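Local coordinates for exodeoxyribonuclease III (Neisseria meningitidis, PDB 2JC4), which probably acts as a metal-dependent 3'-5' exonuclease on double-stranded DNA, as a DNA-repair enzyme of the AP/ExoA family, at residues V31-K36 with V101-C106; I3-V8 with V142-F147; N63-V68 with R90-T95; Y198-Y203 with S245-V250; C106-A111 with D146-P151. All coordinates share one frame; numbering follows the deposited sequence.

Contact 1 of 5, residues V31-K36 with V101-C106. With MG (magnesium ion), chain B.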
# COMPACT_ATOMS: atom_id res chain seq x y z
N VAL A 31 -0.74 0.47 7.89
CA VAL A 31 -0.09 1.52 7.09
C VAL A 31 -1.13 2.17 6.17
O VAL A 31 -2.02 1.46 5.65
CB VAL A 31 1.16 1.00 6.36
CG1 VAL A 31 2.09 0.22 7.31
CG2 VAL A 31 0.83 0.15 5.12
N LEU A 32 -1.00 3.48 5.96
CA LEU A 32 -1.96 4.30 5.26
C LEU A 32 -1.31 5.06 4.13
O LEU A 32 -0.15 5.48 4.25
CB LEU A 32 -2.60 5.37 6.22
CG LEU A 32 -3.16 4.79 7.51
CD1 LEU A 32 -3.66 5.92 8.42
CD2 LEU A 32 -4.32 3.88 7.16
N GLN A 33 -2.07 5.21 3.03
CA GLN A 33 -1.71 6.08 1.90
C GLN A 33 -2.85 7.09 1.61
O GLN A 33 -4.03 6.86 1.92
CB GLN A 33 -1.44 5.25 0.64
CG GLN A 33 -0.44 4.12 0.84
CD GLN A 33 -1.13 2.85 1.33
OE1 GLN A 33 -2.24 2.53 0.92
NE2 GLN A 33 -0.47 2.12 2.21
N GLU A 34 -2.47 8.18 0.95
CA GLU A 34 -3.37 9.28 0.61
C GLU A 34 -3.93 9.91 1.86
O GLU A 34 -5.15 10.13 1.99
CB GLU A 34 -4.46 8.85 -0.39
CG GLU A 34 -3.90 8.57 -1.76
CD GLU A 34 -4.97 8.52 -2.84
OE1 GLU A 34 -6.02 9.20 -2.72
OE2 GLU A 34 -4.76 7.78 -3.80
N LEU A 35 -3.03 10.24 2.78
CA LEU A 35 -3.47 11.07 3.93
C LEU A 35 -4.14 12.34 3.43
O LEU A 35 -5.18 12.75 3.97
CB LEU A 35 -2.29 11.47 4.80
CG LEU A 35 -1.44 10.34 5.34
CD1 LEU A 35 -0.34 11.03 6.18
CD2 LEU A 35 -2.27 9.36 6.19
N LYS A 36 -3.57 12.95 2.39
CA LYS A 36 -4.06 14.24 1.87
C LYS A 36 -4.16 15.30 2.97
O LYS A 36 -5.12 16.07 3.04
CB LYS A 36 -5.40 14.06 1.16
CG LYS A 36 -5.32 13.25 -0.13
CD LYS A 36 -6.70 13.25 -0.83
CE LYS A 36 -6.76 12.35 -2.04
NZ LYS A 36 -8.07 12.49 -2.70
N VAL A 101 9.15 -2.38 7.85
CA VAL A 101 7.91 -2.10 7.14
C VAL A 101 8.21 -0.94 6.19
O VAL A 101 8.59 0.12 6.61
CB VAL A 101 6.80 -1.72 8.11
CG1 VAL A 101 5.51 -1.22 7.38
CG2 VAL A 101 6.49 -2.90 9.02
N ILE A 102 8.06 -1.15 4.89
CA ILE A 102 8.19 -0.03 3.95
C ILE A 102 6.82 0.25 3.32
O ILE A 102 6.34 -0.57 2.55
CB ILE A 102 9.28 -0.35 2.86
CG1 ILE A 102 10.61 -0.79 3.54
CG2 ILE A 102 9.40 0.81 1.84
CD1 ILE A 102 11.67 -1.33 2.56
N ASN A 103 6.21 1.41 3.63
CA ASN A 103 4.89 1.77 3.14
C ASN A 103 5.04 2.71 1.93
O ASN A 103 5.74 3.72 2.01
CB ASN A 103 4.14 2.48 4.27
CG ASN A 103 2.77 3.02 3.85
OD1 ASN A 103 2.17 2.56 2.88
ND2 ASN A 103 2.26 3.99 4.63
N VAL A 104 4.37 2.39 0.83
CA VAL A 104 4.45 3.16 -0.39
C VAL A 104 3.07 3.61 -0.88
O VAL A 104 2.10 2.85 -0.85
CB VAL A 104 5.17 2.34 -1.52
CG1 VAL A 104 6.66 2.26 -1.25
CG2 VAL A 104 4.54 0.88 -1.73
N TYR A 105 2.99 4.86 -1.31
CA TYR A 105 1.89 5.31 -2.13
C TYR A 105 2.53 5.59 -3.50
O TYR A 105 3.12 6.67 -3.71
CB TYR A 105 1.21 6.57 -1.53
CG TYR A 105 0.25 7.13 -2.55
CD1 TYR A 105 -0.67 6.28 -3.17
CD2 TYR A 105 0.31 8.48 -2.97
CE1 TYR A 105 -1.56 6.76 -4.17
CE2 TYR A 105 -0.59 8.97 -3.95
CZ TYR A 105 -1.49 8.08 -4.55
OH TYR A 105 -2.34 8.50 -5.56
N CYS A 106 2.48 4.61 -4.41
CA CYS A 106 3.26 4.67 -5.64
C CYS A 106 2.60 5.61 -6.63
O CYS A 106 1.36 5.80 -6.60
CB CYS A 106 3.41 3.30 -6.31
SG CYS A 106 4.30 2.11 -5.26
MG MG B . -7.88 8.99 -4.15
O HOH W 1 -6.52 8.04 -5.59
O HOH W 2 -7.49 10.97 -5.02
O HOH W 3 -9.63 8.53 -5.42
O HOH W 4 -7.84 6.94 -3.26
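Asn103 holds CG anti to its backbone N (chi1 175°), which extends its amide from strand 101-105 toward strand 31-33, and Gln33, bent at its second torsion (chi2 87°), folds its own amide back to meet it. The resulting bond runs from Gln33 NE2 to Asn103 OD1 at 2.8 Å and is nearly straight, with OD1 lying in the plane of the Gln33 amide although the two amide planes stand 75° apart. The other end of the same Asn103 group is engaged as well: ND2 donates to the backbone oxygen Leu32 O at 2.9 Å, approaching from above the carbonyl plane. Both ends of this buried amide are therefore satisfied and its rotation is fixed. Apolar contact flanks it on one side, where Val31 CG1 meets Val101 CG1 at 3.7 Å, and on the other, where Gln33 CB lies 3.7 Å from Tyr105 CB. Farther on, Glu34 lays CG 3.7 Å above the plane of the Tyr105 ring, a CH-pi contact offset toward the rim. Beyond it, the extended chain delivers Glu34 OE1 to the magnesium ion at 2.4 Å; four waters and Asn9 OD1 complete six ligands. Glu34 OE2 accepts from Asn7 ND2, which helps orient the carboxylate beside Tyr105, a predicted active-site residue. Strand 29-33 is hydrogen-bonded between strands 2-7 and 65-69, whereas strand 99-105 belongs to the facing sheet and is backed by helix 115-135, with Val104 on Leu127.

Contact 2 of 5, residues I3-V8 with V142-F147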
# COMPACT_ATOMS: atom_id res chain seq x y z
N ILE A 3 -0.78 -7.41 9.55
CA ILE A 3 -0.37 -6.12 8.98
C ILE A 3 -1.38 -5.76 7.91
O ILE A 3 -1.65 -6.59 7.04
CB ILE A 3 1.05 -6.20 8.38
CG1 ILE A 3 2.02 -6.90 9.38
CG2 ILE A 3 1.58 -4.78 7.96
CD1 ILE A 3 3.45 -7.08 8.90
N THR A 4 -1.96 -4.55 8.02
CA THR A 4 -2.96 -4.02 7.07
C THR A 4 -2.41 -2.79 6.34
O THR A 4 -1.73 -1.96 6.95
CB THR A 4 -4.24 -3.68 7.84
OG1 THR A 4 -4.72 -4.89 8.47
CG2 THR A 4 -5.36 -3.04 6.93
N THR A 5 -2.70 -2.69 5.03
CA THR A 5 -2.41 -1.49 4.24
C THR A 5 -3.76 -0.93 3.72
O THR A 5 -4.66 -1.69 3.35
CB THR A 5 -1.44 -1.81 3.05
OG1 THR A 5 -1.24 -0.63 2.26
CG2 THR A 5 -1.97 -2.96 2.13
N TRP A 6 -3.90 0.40 3.73
CA TRP A 6 -5.16 0.99 3.30
C TRP A 6 -4.94 2.36 2.72
O TRP A 6 -4.41 3.26 3.40
CB TRP A 6 -6.17 1.05 4.47
CG TRP A 6 -7.59 1.41 4.02
CD1 TRP A 6 -8.11 1.30 2.77
CD2 TRP A 6 -8.64 1.91 4.85
NE1 TRP A 6 -9.43 1.73 2.76
CE2 TRP A 6 -9.77 2.11 4.03
CE3 TRP A 6 -8.74 2.20 6.21
CZ2 TRP A 6 -11.00 2.60 4.53
CZ3 TRP A 6 -9.94 2.69 6.71
CH2 TRP A 6 -11.06 2.88 5.88
N ASN A 7 -5.34 2.54 1.46
CA ASN A 7 -5.37 3.85 0.83
C ASN A 7 -6.73 4.45 1.20
O ASN A 7 -7.78 3.96 0.75
CB ASN A 7 -5.19 3.71 -0.71
CG ASN A 7 -5.26 5.03 -1.42
OD1 ASN A 7 -5.99 5.94 -1.00
ND2 ASN A 7 -4.52 5.16 -2.52
N VAL A 8 -6.70 5.44 2.08
CA VAL A 8 -7.91 5.97 2.71
C VAL A 8 -8.54 7.11 1.92
O VAL A 8 -9.60 7.59 2.31
CB VAL A 8 -7.63 6.49 4.16
CG1 VAL A 8 -7.33 5.36 5.11
CG2 VAL A 8 -6.48 7.54 4.19
N VAL A 142 8.67 -6.19 4.94
CA VAL A 142 7.37 -6.10 4.24
C VAL A 142 7.32 -4.80 3.47
O VAL A 142 7.42 -3.72 4.04
CB VAL A 142 6.15 -6.19 5.22
CG1 VAL A 142 4.85 -6.17 4.45
CG2 VAL A 142 6.17 -7.48 6.02
N LEU A 143 7.17 -4.92 2.15
CA LEU A 143 6.97 -3.75 1.29
C LEU A 143 5.52 -3.75 0.85
O LEU A 143 5.10 -4.66 0.13
CB LEU A 143 7.92 -3.80 0.06
CG LEU A 143 7.64 -2.83 -1.12
CD1 LEU A 143 7.92 -1.40 -0.68
CD2 LEU A 143 8.44 -3.16 -2.40
N LEU A 144 4.74 -2.76 1.28
CA LEU A 144 3.29 -2.80 1.03
C LEU A 144 2.71 -1.44 0.76
O LEU A 144 3.33 -0.42 1.08
CB LEU A 144 2.52 -3.49 2.20
CG LEU A 144 2.32 -2.73 3.54
CD1 LEU A 144 1.64 -3.64 4.55
CD2 LEU A 144 3.65 -2.16 4.16
N GLY A 145 1.52 -1.41 0.15
CA GLY A 145 0.90 -0.13 -0.14
C GLY A 145 0.10 -0.19 -1.43
O GLY A 145 -0.30 -1.27 -1.88
N ASP A 146 -0.17 0.99 -1.97
CA ASP A 146 -0.90 1.13 -3.21
C ASP A 146 0.17 1.24 -4.26
O ASP A 146 0.91 2.23 -4.30
CB ASP A 146 -1.73 2.39 -3.14
CG ASP A 146 -2.51 2.67 -4.42
OD1 ASP A 146 -2.38 1.91 -5.41
OD2 ASP A 146 -3.27 3.66 -4.37
N PHE A 147 0.30 0.20 -5.09
CA PHE A 147 1.35 0.15 -6.09
C PHE A 147 0.83 0.75 -7.39
O PHE A 147 1.63 1.07 -8.24
CB PHE A 147 1.86 -1.28 -6.34
CG PHE A 147 2.67 -1.82 -5.21
CD1 PHE A 147 2.02 -2.30 -4.06
CD2 PHE A 147 4.08 -1.86 -5.28
CE1 PHE A 147 2.75 -2.78 -2.97
CE2 PHE A 147 4.82 -2.36 -4.19
CZ PHE A 147 4.13 -2.84 -3.04
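Ile3 and Thr5 of strand 3-7 meet Val142 and Leu144 of strand 142-144 in a face-to-face contact between the two sheets of the DNase I-like sandwich, close to the centre of the chain. The two segment axes approach to 9.0 Å at 22°, too far for backbone pairing, so side chains fill the interval. Leu144 is central to this: its CG sits between the backbone N and the carbonyl carbon (chi1 74°), which directs CD1 across the interface to Ile3 CG2 at 3.6 Å and to Thr5 CB at 3.9 Å. Ile3 CD1 and Val142 CG2 meet tip to tip at 4.0 Å. The gap narrows at Gly145, where the chain turns a corner and Thr5 OG1 packs within 3.3 Å of Gly145 CA; the hydroxyl's hydrogen-bond partner is Gln33 NE2. Past the corner the contact becomes polar. Asn7 ND2 donates to the anti lone pair of Asp146 OD2 at 2.7 Å, bent to 140° at the hydrogen. Asn7 ND2, which also serves Glu34, thereby links the magnesium-binding carboxylate with the aspartate predicted to act in catalysis, and Asn7 would set the spacing between the two acidic groups.

Contact 3 of 5, residues N63-V68 with R90-T95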
# COMPACT_ATOMS: atom_id res chain seq x y z
N ASN A 63 -1.13 13.00 -1.78
CA ASN A 63 -0.17 11.98 -1.31
C ASN A 63 -0.28 11.79 0.22
O ASN A 63 -1.38 11.85 0.75
CB ASN A 63 1.27 12.34 -1.74
CG ASN A 63 1.41 12.54 -3.23
OD1 ASN A 63 0.88 11.77 -4.03
ND2 ASN A 63 2.14 13.57 -3.62
N GLY A 64 0.84 11.57 0.90
CA GLY A 64 0.84 11.37 2.37
C GLY A 64 0.77 9.91 2.72
O GLY A 64 -0.12 9.20 2.21
N VAL A 65 1.70 9.46 3.58
CA VAL A 65 1.81 8.06 4.03
C VAL A 65 2.02 8.00 5.56
O VAL A 65 2.67 8.89 6.14
CB VAL A 65 2.97 7.28 3.30
CG1 VAL A 65 2.58 6.93 1.88
CG2 VAL A 65 4.30 8.11 3.29
N ALA A 66 1.47 6.99 6.22
CA ALA A 66 1.65 6.89 7.67
C ALA A 66 1.82 5.44 8.07
O ALA A 66 1.35 4.56 7.36
CB ALA A 66 0.43 7.50 8.40
N ILE A 67 2.48 5.20 9.21
CA ILE A 67 2.57 3.86 9.83
C ILE A 67 2.02 3.98 11.25
O ILE A 67 2.45 4.85 12.02
CB ILE A 67 4.01 3.30 9.87
CG1 ILE A 67 4.56 3.10 8.46
CG2 ILE A 67 4.04 2.01 10.67
CD1 ILE A 67 6.05 2.86 8.40
N VAL A 68 1.07 3.12 11.57
CA VAL A 68 0.36 3.22 12.86
C VAL A 68 0.49 1.86 13.53
O VAL A 68 0.20 0.84 12.89
CB VAL A 68 -1.11 3.57 12.64
CG1 VAL A 68 -1.84 3.68 13.98
CG2 VAL A 68 -1.26 4.86 11.80
N ARG A 90 5.57 9.98 -0.35
CA ARG A 90 5.13 8.66 -0.90
C ARG A 90 5.74 7.44 -0.26
O ARG A 90 5.26 6.34 -0.50
CB ARG A 90 5.48 8.59 -2.38
CG ARG A 90 4.63 9.53 -3.21
CD ARG A 90 5.00 9.40 -4.64
NE ARG A 90 4.14 10.22 -5.49
CZ ARG A 90 2.93 9.86 -5.92
NH1 ARG A 90 2.39 8.70 -5.51
NH2 ARG A 90 2.24 10.68 -6.73
N VAL A 91 6.83 7.62 0.51
CA VAL A 91 7.56 6.46 1.08
C VAL A 91 7.93 6.77 2.54
O VAL A 91 8.58 7.78 2.85
CB VAL A 91 8.86 6.16 0.28
CG1 VAL A 91 9.61 4.91 0.83
CG2 VAL A 91 8.58 6.00 -1.22
N ILE A 92 7.49 5.89 3.44
CA ILE A 92 7.94 5.95 4.82
C ILE A 92 8.24 4.52 5.24
O ILE A 92 7.52 3.58 4.89
CB ILE A 92 6.86 6.62 5.75
CG1 ILE A 92 7.45 6.86 7.15
CG2 ILE A 92 5.51 5.83 5.79
CD1 ILE A 92 6.57 7.75 8.04
N ALA A 93 9.34 4.35 5.98
CA ALA A 93 9.71 3.02 6.48
C ALA A 93 10.03 3.08 7.97
O ALA A 93 10.44 4.11 8.49
CB ALA A 93 10.91 2.45 5.69
N ALA A 94 9.87 1.96 8.66
CA ALA A 94 10.26 1.92 10.05
C ALA A 94 10.32 0.47 10.43
O ALA A 94 9.75 -0.36 9.74
CB ALA A 94 9.26 2.64 10.92
N THR A 95 11.05 0.18 11.51
CA THR A 95 11.19 -1.17 12.04
C THR A 95 10.26 -1.25 13.23
O THR A 95 10.40 -0.47 14.21
CB THR A 95 12.66 -1.48 12.47
OG1 THR A 95 13.55 -1.17 11.40
CG2 THR A 95 12.81 -2.93 12.86
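Val65 and Ile67 interlock with Ile92 and Ala94 where the two sheets of the DNase I-like sandwich lie face to face. The axes of strands 65-68 and 91-95 come within 6.8 Å and run 21° from parallel, so the side chains mesh across a close gap with no hydrogen bond between the segments. The main bump is CG2 of Ile92. Placed between the backbone N and the carbonyl carbon because CG1 takes the anti position (chi1 -171°), it projects into the hollow bounded by Val65 and Ile67, 3.6 Å from Val65 CG2 and 3.9 Å from Ile67 CG1, with Ala66 N at its floor. Val65 returns the fit by straddling the opposite backbone: while CG2 rests on Ile92, CG1 reaches Arg90 O at 3.6 Å. Ile67 supplies the next bump. Its CD1 settles into a shallow depression lined by Ile92 O, Ala94 N and the small Ala94 CB, the last at 4.1 Å. Val55 of strand 53-57 touches both isoleucines. At the active-site end, Arg90 starts off away from strand 65-68, yet its extended chain carries the guanidinium to Asn63, where Gln88 and Tyr105 O hold its nitrogens. Asn63, whose ND2 donates to Gln59 and Gln88, lays OD1 over one face of that guanidinium, 3.2 Å above the plane and displaced toward the rim.

Contact 4 of 5, residues Y198-Y203 with S245-V250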
# COMPACT_ATOMS: atom_id res chain seq x y z
N TYR A 198 -9.86 -8.02 -6.27
CA TYR A 198 -9.69 -6.57 -6.49
C TYR A 198 -9.65 -5.75 -5.19
O TYR A 198 -10.35 -6.06 -4.21
CB TYR A 198 -10.82 -6.03 -7.36
CG TYR A 198 -11.03 -6.81 -8.64
CD1 TYR A 198 -9.95 -7.22 -9.43
CD2 TYR A 198 -12.31 -7.08 -9.08
CE1 TYR A 198 -10.16 -7.89 -10.64
CE2 TYR A 198 -12.52 -7.78 -10.28
CZ TYR A 198 -11.44 -8.18 -11.04
OH TYR A 198 -11.66 -8.86 -12.22
N THR A 199 -8.84 -4.68 -5.18
CA THR A 199 -8.68 -3.86 -3.98
C THR A 199 -9.12 -2.42 -4.21
O THR A 199 -9.23 -1.66 -3.25
CB THR A 199 -7.20 -3.83 -3.55
OG1 THR A 199 -6.44 -3.22 -4.57
CG2 THR A 199 -6.65 -5.29 -3.32
N TRP A 200 -9.30 -2.02 -5.49
CA TRP A 200 -9.77 -0.70 -5.84
C TRP A 200 -10.96 -0.84 -6.77
O TRP A 200 -10.94 -1.70 -7.66
CB TRP A 200 -8.68 0.10 -6.58
CG TRP A 200 -9.21 1.39 -7.12
CD1 TRP A 200 -9.50 2.53 -6.42
CD2 TRP A 200 -9.53 1.66 -8.49
NE1 TRP A 200 -9.99 3.48 -7.27
CE2 TRP A 200 -10.02 2.98 -8.54
CE3 TRP A 200 -9.46 0.90 -9.67
CZ2 TRP A 200 -10.43 3.59 -9.75
CZ3 TRP A 200 -9.86 1.49 -10.88
CH2 TRP A 200 -10.34 2.84 -10.90
N PHE A 201 -12.01 -0.06 -6.51
CA PHE A 201 -13.19 -0.03 -7.37
C PHE A 201 -13.54 1.45 -7.58
O PHE A 201 -13.72 2.20 -6.62
CB PHE A 201 -14.37 -0.75 -6.68
CG PHE A 201 -14.08 -2.17 -6.22
CD1 PHE A 201 -13.37 -2.41 -5.01
CD2 PHE A 201 -14.54 -3.26 -6.97
CE1 PHE A 201 -13.10 -3.72 -4.60
CE2 PHE A 201 -14.29 -4.60 -6.55
CZ PHE A 201 -13.58 -4.82 -5.37
N ASP A 202 -13.62 1.87 -8.84
CA ASP A 202 -13.92 3.25 -9.14
C ASP A 202 -15.27 3.64 -8.51
O ASP A 202 -16.26 2.89 -8.59
CB ASP A 202 -13.94 3.43 -10.68
CG ASP A 202 -13.75 4.88 -11.12
OD1 ASP A 202 -14.29 5.81 -10.48
OD2 ASP A 202 -13.06 5.09 -12.13
N TYR A 203 -15.31 4.80 -7.86
CA TYR A 203 -16.59 5.38 -7.45
C TYR A 203 -17.52 5.59 -8.65
O TYR A 203 -18.75 5.41 -8.53
CB TYR A 203 -16.38 6.73 -6.78
CG TYR A 203 -15.65 6.81 -5.44
CD1 TYR A 203 -16.00 5.98 -4.35
CD2 TYR A 203 -14.68 7.79 -5.24
CE1 TYR A 203 -15.35 6.11 -3.11
CE2 TYR A 203 -14.03 7.94 -4.01
CZ TYR A 203 -14.37 7.09 -2.95
OH TYR A 203 -13.72 7.27 -1.77
N SER A 245 -13.70 4.63 1.32
CA SER A 245 -12.59 4.88 0.41
C SER A 245 -12.86 4.07 -0.87
O SER A 245 -13.54 3.01 -0.83
CB SER A 245 -11.28 4.48 1.05
OG SER A 245 -10.25 4.56 0.09
N ASP A 246 -12.32 4.52 -2.01
CA ASP A 246 -12.39 3.70 -3.23
C ASP A 246 -11.50 2.45 -3.14
O ASP A 246 -11.72 1.48 -3.86
CB ASP A 246 -12.14 4.53 -4.52
CG ASP A 246 -10.84 5.34 -4.47
OD1 ASP A 246 -10.19 5.45 -3.40
OD2 ASP A 246 -10.47 5.89 -5.53
N HIS A 247 -10.50 2.45 -2.27
CA HIS A 247 -9.67 1.23 -2.03
C HIS A 247 -10.15 0.53 -0.77
O HIS A 247 -10.55 1.18 0.20
CB HIS A 247 -8.19 1.57 -1.80
CG HIS A 247 -7.49 2.20 -2.98
ND1 HIS A 247 -6.49 1.56 -3.67
CD2 HIS A 247 -7.60 3.43 -3.54
CE1 HIS A 247 -6.05 2.34 -4.64
NE2 HIS A 247 -6.70 3.49 -4.58
N ALA A 248 -10.02 -0.80 -0.75
CA ALA A 248 -10.29 -1.63 0.41
C ALA A 248 -8.98 -1.91 1.14
O ALA A 248 -7.92 -2.01 0.48
CB ALA A 248 -10.90 -2.99 -0.05
N PRO A 249 -9.03 -2.04 2.48
CA PRO A 249 -7.81 -2.45 3.20
C PRO A 249 -7.42 -3.83 2.73
O PRO A 249 -8.28 -4.61 2.29
CB PRO A 249 -8.26 -2.52 4.67
CG PRO A 249 -9.59 -1.74 4.76
CD PRO A 249 -10.20 -1.84 3.37
N VAL A 250 -6.12 -4.15 2.80
CA VAL A 250 -5.65 -5.50 2.50
C VAL A 250 -4.87 -5.91 3.75
O VAL A 250 -4.07 -5.12 4.25
CB VAL A 250 -4.71 -5.54 1.25
CG1 VAL A 250 -4.17 -6.97 1.04
CG2 VAL A 250 -5.45 -5.02 -0.02
O HOH W 5 -12.46 6.05 -7.59
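Trp200 meets Asp246 with its ring edge and reaches over His247, while Tyr203 offers Asp246 a ring face. The indole NE1 points at Asp246 OD2 in a weak 3.0 Å hydrogen bond, with the carboxylate plane turned 76° from the ring. Trp200 CD1 lies over one face of the imidazole, 3.5 Å from His247 NE2; the rings are inclined at 48°, neither stacked nor edge-to-face. Asp246 keeps CG between its backbone N and carbonyl carbon (chi1 53°), a setting that turns OD2 to the indole while CB sits 3.8 Å from the centroid of the Tyr203 ring, almost directly over its centre. A single beta bridge pairs the backbones of Trp200 and His247: Ala248 N donates to Thr199 O at 2.8 Å and Phe201 N to Asp246 O at 3.1 Å. Thr199 CG2 closes the far end against Val250 CG2. Water 5 links Tyr203 N to Asp246 OD2, adding a second donor to that oxygen. His247 ND1 and Thr199 OG1 both bond to Asp217 OD2. Imidazole rotation is thus restrained by Asp217 at one nitrogen and by Trp200 over a face, consistent with the catalytic role predicted for His247, and Asp246, a known metal ligand, is held in place although no metal binds it here.

Contact 5 of 5, residues C106-A111 with D146-P151. With ACT (acetate ion), chain F.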
# COMPACT_ATOMS: atom_id res chain seq x y z
N CYS A 106 2.48 4.61 -4.41
CA CYS A 106 3.26 4.67 -5.64
C CYS A 106 2.60 5.61 -6.63
O CYS A 106 1.36 5.80 -6.60
CB CYS A 106 3.41 3.30 -6.31
SG CYS A 106 4.30 2.11 -5.26
N VAL A 107 3.41 6.14 -7.52
CA VAL A 107 2.91 7.06 -8.56
C VAL A 107 1.79 6.42 -9.40
O VAL A 107 1.97 5.35 -9.99
CB VAL A 107 4.06 7.56 -9.48
CG1 VAL A 107 3.54 8.61 -10.45
CG2 VAL A 107 5.21 8.11 -8.63
N ASN A 108 0.66 7.11 -9.49
CA ASN A 108 -0.43 6.67 -10.33
C ASN A 108 0.01 6.56 -11.79
O ASN A 108 -0.11 5.48 -12.40
CB ASN A 108 -1.65 7.59 -10.17
CG ASN A 108 -2.85 7.14 -11.03
OD1 ASN A 108 -2.78 7.16 -12.27
ND2 ASN A 108 -3.91 6.68 -10.38
N GLY A 109 0.52 7.66 -12.36
CA GLY A 109 1.04 7.64 -13.73
C GLY A 109 0.12 8.31 -14.72
O GLY A 109 0.58 8.77 -15.75
N GLU A 110 -1.18 8.32 -14.40
CA GLU A 110 -2.24 9.02 -15.16
C GLU A 110 -2.63 8.35 -16.46
O GLU A 110 -3.78 7.94 -16.62
CB GLU A 110 -1.85 10.49 -15.44
CG GLU A 110 -3.02 11.35 -15.95
CD GLU A 110 -2.66 12.83 -15.91
OE1 GLU A 110 -1.70 13.24 -16.61
OE2 GLU A 110 -3.30 13.55 -15.13
N ALA A 111 -1.68 8.26 -17.38
CA ALA A 111 -1.91 7.69 -18.74
C ALA A 111 -0.52 7.39 -19.28
O ALA A 111 0.47 8.02 -18.87
CB ALA A 111 -2.63 8.71 -19.66
N ASP A 146 -0.17 0.99 -1.97
CA ASP A 146 -0.90 1.13 -3.21
C ASP A 146 0.17 1.24 -4.26
O ASP A 146 0.91 2.23 -4.30
CB ASP A 146 -1.73 2.39 -3.14
CG ASP A 146 -2.51 2.67 -4.42
OD1 ASP A 146 -2.38 1.91 -5.41
OD2 ASP A 146 -3.27 3.66 -4.37
N PHE A 147 0.30 0.20 -5.09
CA PHE A 147 1.35 0.15 -6.09
C PHE A 147 0.83 0.75 -7.39
O PHE A 147 1.63 1.07 -8.24
CB PHE A 147 1.86 -1.28 -6.34
CG PHE A 147 2.67 -1.82 -5.21
CD1 PHE A 147 2.02 -2.30 -4.06
CD2 PHE A 147 4.08 -1.86 -5.28
CE1 PHE A 147 2.75 -2.78 -2.97
CE2 PHE A 147 4.82 -2.36 -4.19
CZ PHE A 147 4.13 -2.84 -3.04
N ASN A 148 -0.49 0.94 -7.52
CA ASN A 148 -1.06 1.48 -8.76
C ASN A 148 -0.63 0.66 -9.97
O ASN A 148 -0.52 1.17 -11.07
CB ASN A 148 -0.68 2.96 -8.94
CG ASN A 148 -1.70 3.89 -8.34
OD1 ASN A 148 -2.92 3.79 -8.65
ND2 ASN A 148 -1.25 4.79 -7.47
N ILE A 149 -0.41 -0.64 -9.74
CA ILE A 149 -0.08 -1.59 -10.78
C ILE A 149 -0.82 -2.89 -10.44
O ILE A 149 -0.77 -3.41 -9.29
CB ILE A 149 1.45 -1.87 -10.92
CG1 ILE A 149 2.23 -0.60 -11.33
CG2 ILE A 149 1.70 -3.07 -11.96
CD1 ILE A 149 3.74 -0.81 -11.21
N ALA A 150 -1.49 -3.40 -11.48
CA ALA A 150 -2.24 -4.65 -11.45
C ALA A 150 -1.35 -5.71 -12.11
O ALA A 150 -1.12 -5.68 -13.32
CB ALA A 150 -3.54 -4.47 -12.21
N PRO A 151 -0.79 -6.63 -11.31
CA PRO A 151 0.29 -7.49 -11.82
C PRO A 151 0.01 -8.36 -13.04
O PRO A 151 0.93 -8.58 -13.83
CB PRO A 151 0.63 -8.36 -10.61
CG PRO A 151 0.34 -7.46 -9.42
CD PRO A 151 -1.01 -6.85 -9.87
C ACT F . -6.88 4.93 -9.79
O ACT F . -6.57 5.20 -10.97
OXT ACT F . -7.39 5.84 -9.09
CH3 ACT F . -6.64 3.54 -9.31
O HOH W 6 -3.78 6.93 -7.22
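Cys106 packs closely against Asp146 and Phe147, whereas Asn108 meets Asn148 more loosely beside water and an acetate ion. In the tight part, Cys106 N donates to Asp146 O at 2.9 Å, nearly along the C=O axis (177° at the oxygen). The side chain of the cysteine follows the same backbone: CB lies 3.4 Å from Phe147 O, and SG reaches Phe147 CD2 at 4.0 Å, an oblique sulfur-aromatic approach. Asn148 holds the carbonyl end of the cysteine. Its chi1 of -91°, off the staggered positions, carries the amide there, and ND2 donates to Cys106 O at 2.9 Å with that oxygen in the amide plane. The outer part is held less directly. Asn108 ND2 stands 3.5 Å from Asn148 OD1, and the two side chains cross at about a right angle, their amide planes 58° apart. Water 6 accepts from Asn108 ND2 at 3.2 Å and, weakly, from Asn148 ND2, while the acetate, probably from crystallisation, accepts from Asn108 ND2 at 3.1 Å. Each segment is shaped by an Asx turn, Asn108 OD1 receiving Glu110 N and Asp146 OD1 receiving Asn148 N. Together these loops line part of the predicted active site of the DNase I-like fold, with Asn148 predicted to stabilise the transition state.

How the contacts relate
Contacts 1, 2 and 3 all join the same two sheets through buried side chains, and they differ in what fills the gap: an amide network beside a metal-binding carboxylate in contact 1, aliphatic groups giving way to acid and amide in contact 2, mostly methyl interlocking in contact 3. Contacts 4 and 5 instead join loops, combine backbone hydrogen bonds with side-chain ones and, though largely buried, include some partly exposed residues. Contact 1 shares Cys106 with contact 5, and contact 2 shares Asp146 and Phe147 with it. Contacts 2, 4 and 5 converge at the predicted active site, where Asp146 OD2 packs 3.1 Å from His247 CE1. Contacts 3 and 4 lie farthest apart, with centres about 19 Å apart.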